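Local coordinates for SMI1/KNR4 family protein (Pseudomonas syringae pv. tomato, PDB 2PAG) that is of unknown function but belongs to the SMI1/KNR4 family and binds calcium ions, at residues D25-I30 with V41-L46. Residues are numbered along the deposited sequence; the frame is centred on the assembly and turned at random.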
ATOM      1  N   ASP A  25      -1.696  15.637   6.589  1.00 21.28           N
ATOM      2  CA  ASP A  25      -1.572  15.573   8.045  1.00 22.15           C
ATOM      3  C   ASP A  25      -1.796  14.157   8.564  1.00 20.81           C
ATOM      4  O   ASP A  25      -1.117  13.712   9.493  1.00 20.94           O
ATOM      5  CB  ASP A  25      -2.568  16.518   8.721  1.00 24.38           C
ATOM      6  CG  ASP A  25      -2.265  17.977   8.450  1.00 27.27           C
ATOM      7  OD1 ASP A  25      -1.150  18.427   8.783  1.00 28.51           O
ATOM      8  OD2 ASP A  25      -3.149  18.673   7.904  1.00 31.49           O
ATOM      9  N   GLN A  26      -2.756  13.454   7.972  1.00 20.47           N
ATOM     10  CA  GLN A  26      -3.044  12.089   8.388  1.00 19.53           C
ATOM     11  C   GLN A  26      -1.852  11.187   8.096  1.00 19.09           C
ATOM     12  O   GLN A  26      -1.529  10.305   8.891  1.00 19.95           O
ATOM     13  CB  GLN A  26      -4.310  11.570   7.691  1.00 20.46           C
ATOM     14  CG  GLN A  26      -5.600  12.108   8.309  1.00 21.48           C
ATOM     15  CD  GLN A  26      -6.849  11.726   7.533  1.00 22.68           C
ATOM     16  OE1 GLN A  26      -7.025  12.122   6.380  1.00 23.87           O
ATOM     17  NE2 GLN A  26      -7.733  10.959   8.168  1.00 24.28           N
ATOM     18  N   LEU A  27      -1.188  11.402   6.962  1.00 18.83           N
ATOM     19  CA  LEU A  27      -0.024  10.586   6.638  1.00 18.36           C
ATOM     20  C   LEU A  27       1.115  10.865   7.611  1.00 19.49           C
ATOM     21  O   LEU A  27       1.832   9.949   8.012  1.00 18.89           O
ATOM     22  CB  LEU A  27       0.436  10.826   5.201  1.00 21.53           C
ATOM     23  CG  LEU A  27      -0.347  10.018   4.161  1.00 23.78           C
ATOM     24  CD1 LEU A  27      -1.792  10.467   4.125  1.00 27.30           C
ATOM     25  CD2 LEU A  27       0.293  10.194   2.800  1.00 25.80           C
ATOM     26  N   VAL A  28       1.288  12.127   7.994  1.00 18.31           N
ATOM     27  CA  VAL A  28       2.342  12.456   8.945  1.00 17.64           C
ATOM     28  C   VAL A  28       2.074  11.708  10.251  1.00 18.46           C
ATOM     29  O   VAL A  28       2.997  11.164  10.856  1.00 18.66           O
ATOM     30  CB  VAL A  28       2.422  13.978   9.220  1.00 19.22           C
ATOM     31  CG1 VAL A  28       3.341  14.251  10.408  1.00 20.14           C
ATOM     32  CG2 VAL A  28       2.956  14.695   7.989  1.00 18.04           C
ATOM     33  N   GLU A  29       0.812  11.660  10.677  1.00 17.71           N
ATOM     34  CA  GLU A  29       0.458  10.952  11.912  1.00 19.01           C
ATOM     35  C   GLU A  29       0.869   9.484  11.848  1.00 18.41           C
ATOM     36  O   GLU A  29       1.422   8.941  12.809  1.00 17.05           O
ATOM     37  CB  GLU A  29      -1.050  11.018  12.182  1.00 24.46           C
ATOM     38  CG  GLU A  29      -1.582  12.389  12.559  1.00 30.76           C
ATOM     39  CD  GLU A  29      -3.015  12.326  13.067  1.00 34.56           C
ATOM     40  OE1 GLU A  29      -3.884  11.782  12.349  1.00 36.05           O
ATOM     41  OE2 GLU A  29      -3.275  12.821  14.185  1.00 37.28           O
ATOM     42  N   ILE A  30       0.589   8.838  10.720  1.00 16.43           N
ATOM     43  CA  ILE A  30       0.944   7.434  10.545  1.00 15.43           C
ATOM     44  C   ILE A  30       2.462   7.248  10.595  1.00 15.54           C
ATOM     45  O   ILE A  30       2.961   6.327  11.245  1.00 14.53           O
ATOM     46  CB  ILE A  30       0.426   6.891   9.198  1.00 16.11           C
ATOM     47  CG1 ILE A  30      -1.102   6.945   9.166  1.00 17.88           C
ATOM     48  CG2 ILE A  30       0.932   5.470   8.973  1.00 16.35           C
ATOM     49  CD1 ILE A  30      -1.784   6.045  10.183  1.00 16.87           C
ATOM     50  N   VAL A  41       6.920   8.503  -3.379  1.00 13.50           N
ATOM     51  CA  VAL A  41       5.948   7.966  -4.325  1.00 12.49           C
ATOM     52  C   VAL A  41       4.878   7.131  -3.630  1.00 13.52           C
ATOM     53  O   VAL A  41       3.717   7.175  -4.014  1.00 11.56           O
ATOM     54  CB  VAL A  41       6.632   7.165  -5.455  1.00 13.95           C
ATOM     55  CG1 VAL A  41       5.594   6.620  -6.418  1.00 13.41           C
ATOM     56  CG2 VAL A  41       7.584   8.076  -6.220  1.00 15.15           C
ATOM     57  N   PHE A  42       5.265   6.382  -2.600  1.00 12.81           N
ATOM     58  CA  PHE A  42       4.310   5.590  -1.829  1.00 11.76           C
ATOM     59  C   PHE A  42       3.317   6.567  -1.166  1.00 11.93           C
ATOM     60  O   PHE A  42       2.110   6.329  -1.152  1.00 11.96           O
ATOM     61  CB  PHE A  42       5.079   4.776  -0.775  1.00 12.72           C
ATOM     62  CG  PHE A  42       4.252   3.753  -0.037  1.00 14.66           C
ATOM     63  CD1 PHE A  42       2.890   3.602  -0.270  1.00 16.12           C
ATOM     64  CD2 PHE A  42       4.863   2.934   0.908  1.00 15.54           C
ATOM     65  CE1 PHE A  42       2.147   2.645   0.435  1.00 15.93           C
ATOM     66  CE2 PHE A  42       4.141   1.983   1.613  1.00 14.75           C
ATOM     67  CZ  PHE A  42       2.776   1.836   1.377  1.00 15.79           C
ATOM     68  N   LYS A  43       3.830   7.675  -0.636  1.00 12.99           N
ATOM     69  CA  LYS A  43       2.976   8.673  -0.001  1.00 13.35           C
ATOM     70  C   LYS A  43       2.008   9.247  -1.034  1.00 13.22           C
ATOM     71  O   LYS A  43       0.844   9.506  -0.737  1.00 12.59           O
ATOM     72  CB  LYS A  43       3.842   9.782   0.591  1.00 16.61           C
ATOM     73  CG  LYS A  43       3.098  10.777   1.446  1.00 23.63           C
ATOM     74  CD  LYS A  43       4.054  11.489   2.397  1.00 25.53           C
ATOM     75  CE  LYS A  43       5.185  12.186   1.647  1.00 30.44           C
ATOM     76  NZ  LYS A  43       6.134  12.862   2.577  1.00 31.33           N
ATOM     77  N   GLU A  44       2.506   9.449  -2.250  1.00 12.59           N
ATOM     78  CA  GLU A  44       1.694   9.975  -3.341  1.00 12.91           C
ATOM     79  C   GLU A  44       0.559   8.998  -3.645  1.00 12.84           C
ATOM     80  O   GLU A  44      -0.581   9.399  -3.860  1.00 12.07           O
ATOM     81  CB  GLU A  44       2.576  10.178  -4.572  1.00 10.90           C
ATOM     82  CG  GLU A  44       1.876  10.769  -5.768  1.00 14.13           C
ATOM     83  CD  GLU A  44       2.853  11.049  -6.879  1.00 17.47           C
ATOM     84  OE1 GLU A  44       3.502  10.089  -7.342  1.00 17.93           O
ATOM     85  OE2 GLU A  44       2.980  12.228  -7.277  1.00 19.65           O
ATOM     86  N   PHE A  45       0.883   7.710  -3.650  1.00 12.19           N
ATOM     87  CA  PHE A  45      -0.104   6.667  -3.890  1.00 11.18           C
ATOM     88  C   PHE A  45      -1.192   6.758  -2.808  1.00 10.69           C
ATOM     89  O   PHE A  45      -2.391   6.791  -3.099  1.00  9.92           O
ATOM     90  CB  PHE A  45       0.606   5.311  -3.835  1.00 10.77           C
ATOM     91  CG  PHE A  45      -0.314   4.127  -3.813  1.00 12.84           C
ATOM     92  CD1 PHE A  45      -0.685   3.494  -4.998  1.00 11.85           C
ATOM     93  CD2 PHE A  45      -0.768   3.610  -2.603  1.00 12.67           C
ATOM     94  CE1 PHE A  45      -1.490   2.358  -4.979  1.00 14.28           C
ATOM     95  CE2 PHE A  45      -1.579   2.465  -2.570  1.00 11.89           C
ATOM     96  CZ  PHE A  45      -1.937   1.841  -3.763  1.00 12.37           C
ATOM     97  N   LEU A  46      -0.776   6.812  -1.551  1.00 10.25           N
ATOM     98  CA  LEU A  46      -1.744   6.898  -0.465  1.00 11.60           C
ATOM     99  C   LEU A  46      -2.629   8.147  -0.553  1.00 12.62           C
ATOM    100  O   LEU A  46      -3.826   8.096  -0.256  1.00 12.86           O
ATOM    101  CB  LEU A  46      -1.019   6.871   0.878  1.00 13.45           C
ATOM    102  CG  LEU A  46      -0.300   5.558   1.202  1.00 12.16           C
ATOM    103  CD1 LEU A  46       0.491   5.716   2.490  1.00 16.17           C
ATOM    104  CD2 LEU A  46      -1.317   4.425   1.333  1.00 15.07           C
TER
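Leu27 reaches from helix 24-34 to Lys43 and Leu46 on helix 40-49, the next helix in the chain. Its CB bond points at the second helix; Leu27 CA and Lys43 CA, the closest CA pair across the two segments, are 7.5 Å apart. CB, CG and CD1 of Leu27 come within 4.2 Å of no atom of segment 41-46, so CD2 carries the contact. CG lies beside the backbone N and anti to the carbonyl carbon (chi1 -83°), and of the two methyls beyond it CD2 does the touching. CD2 lies 4.1 Å from Leu46 CB, an ordinary apolar contact, and 4.0 Å from Lys43 CD. Lys43 CG is also a neighbour, though modelled too close to be trusted in detail. The carbonyl Lys43 O is 3.6 Å from the same CD2. Pro22, in the loop before helix 24-34, also touches Leu27, while Phe42 and Phe45 pack on strand 88-93 and helix 124-132. The two segments together bury 132 Å², most of it on Leu27, whose CD2 packs on lysine and leucine carbons and beside a carbonyl oxygen. This implies a small interface resting on dispersion and exclusion of water, with the lysine contributing its methylenes rather than its charge.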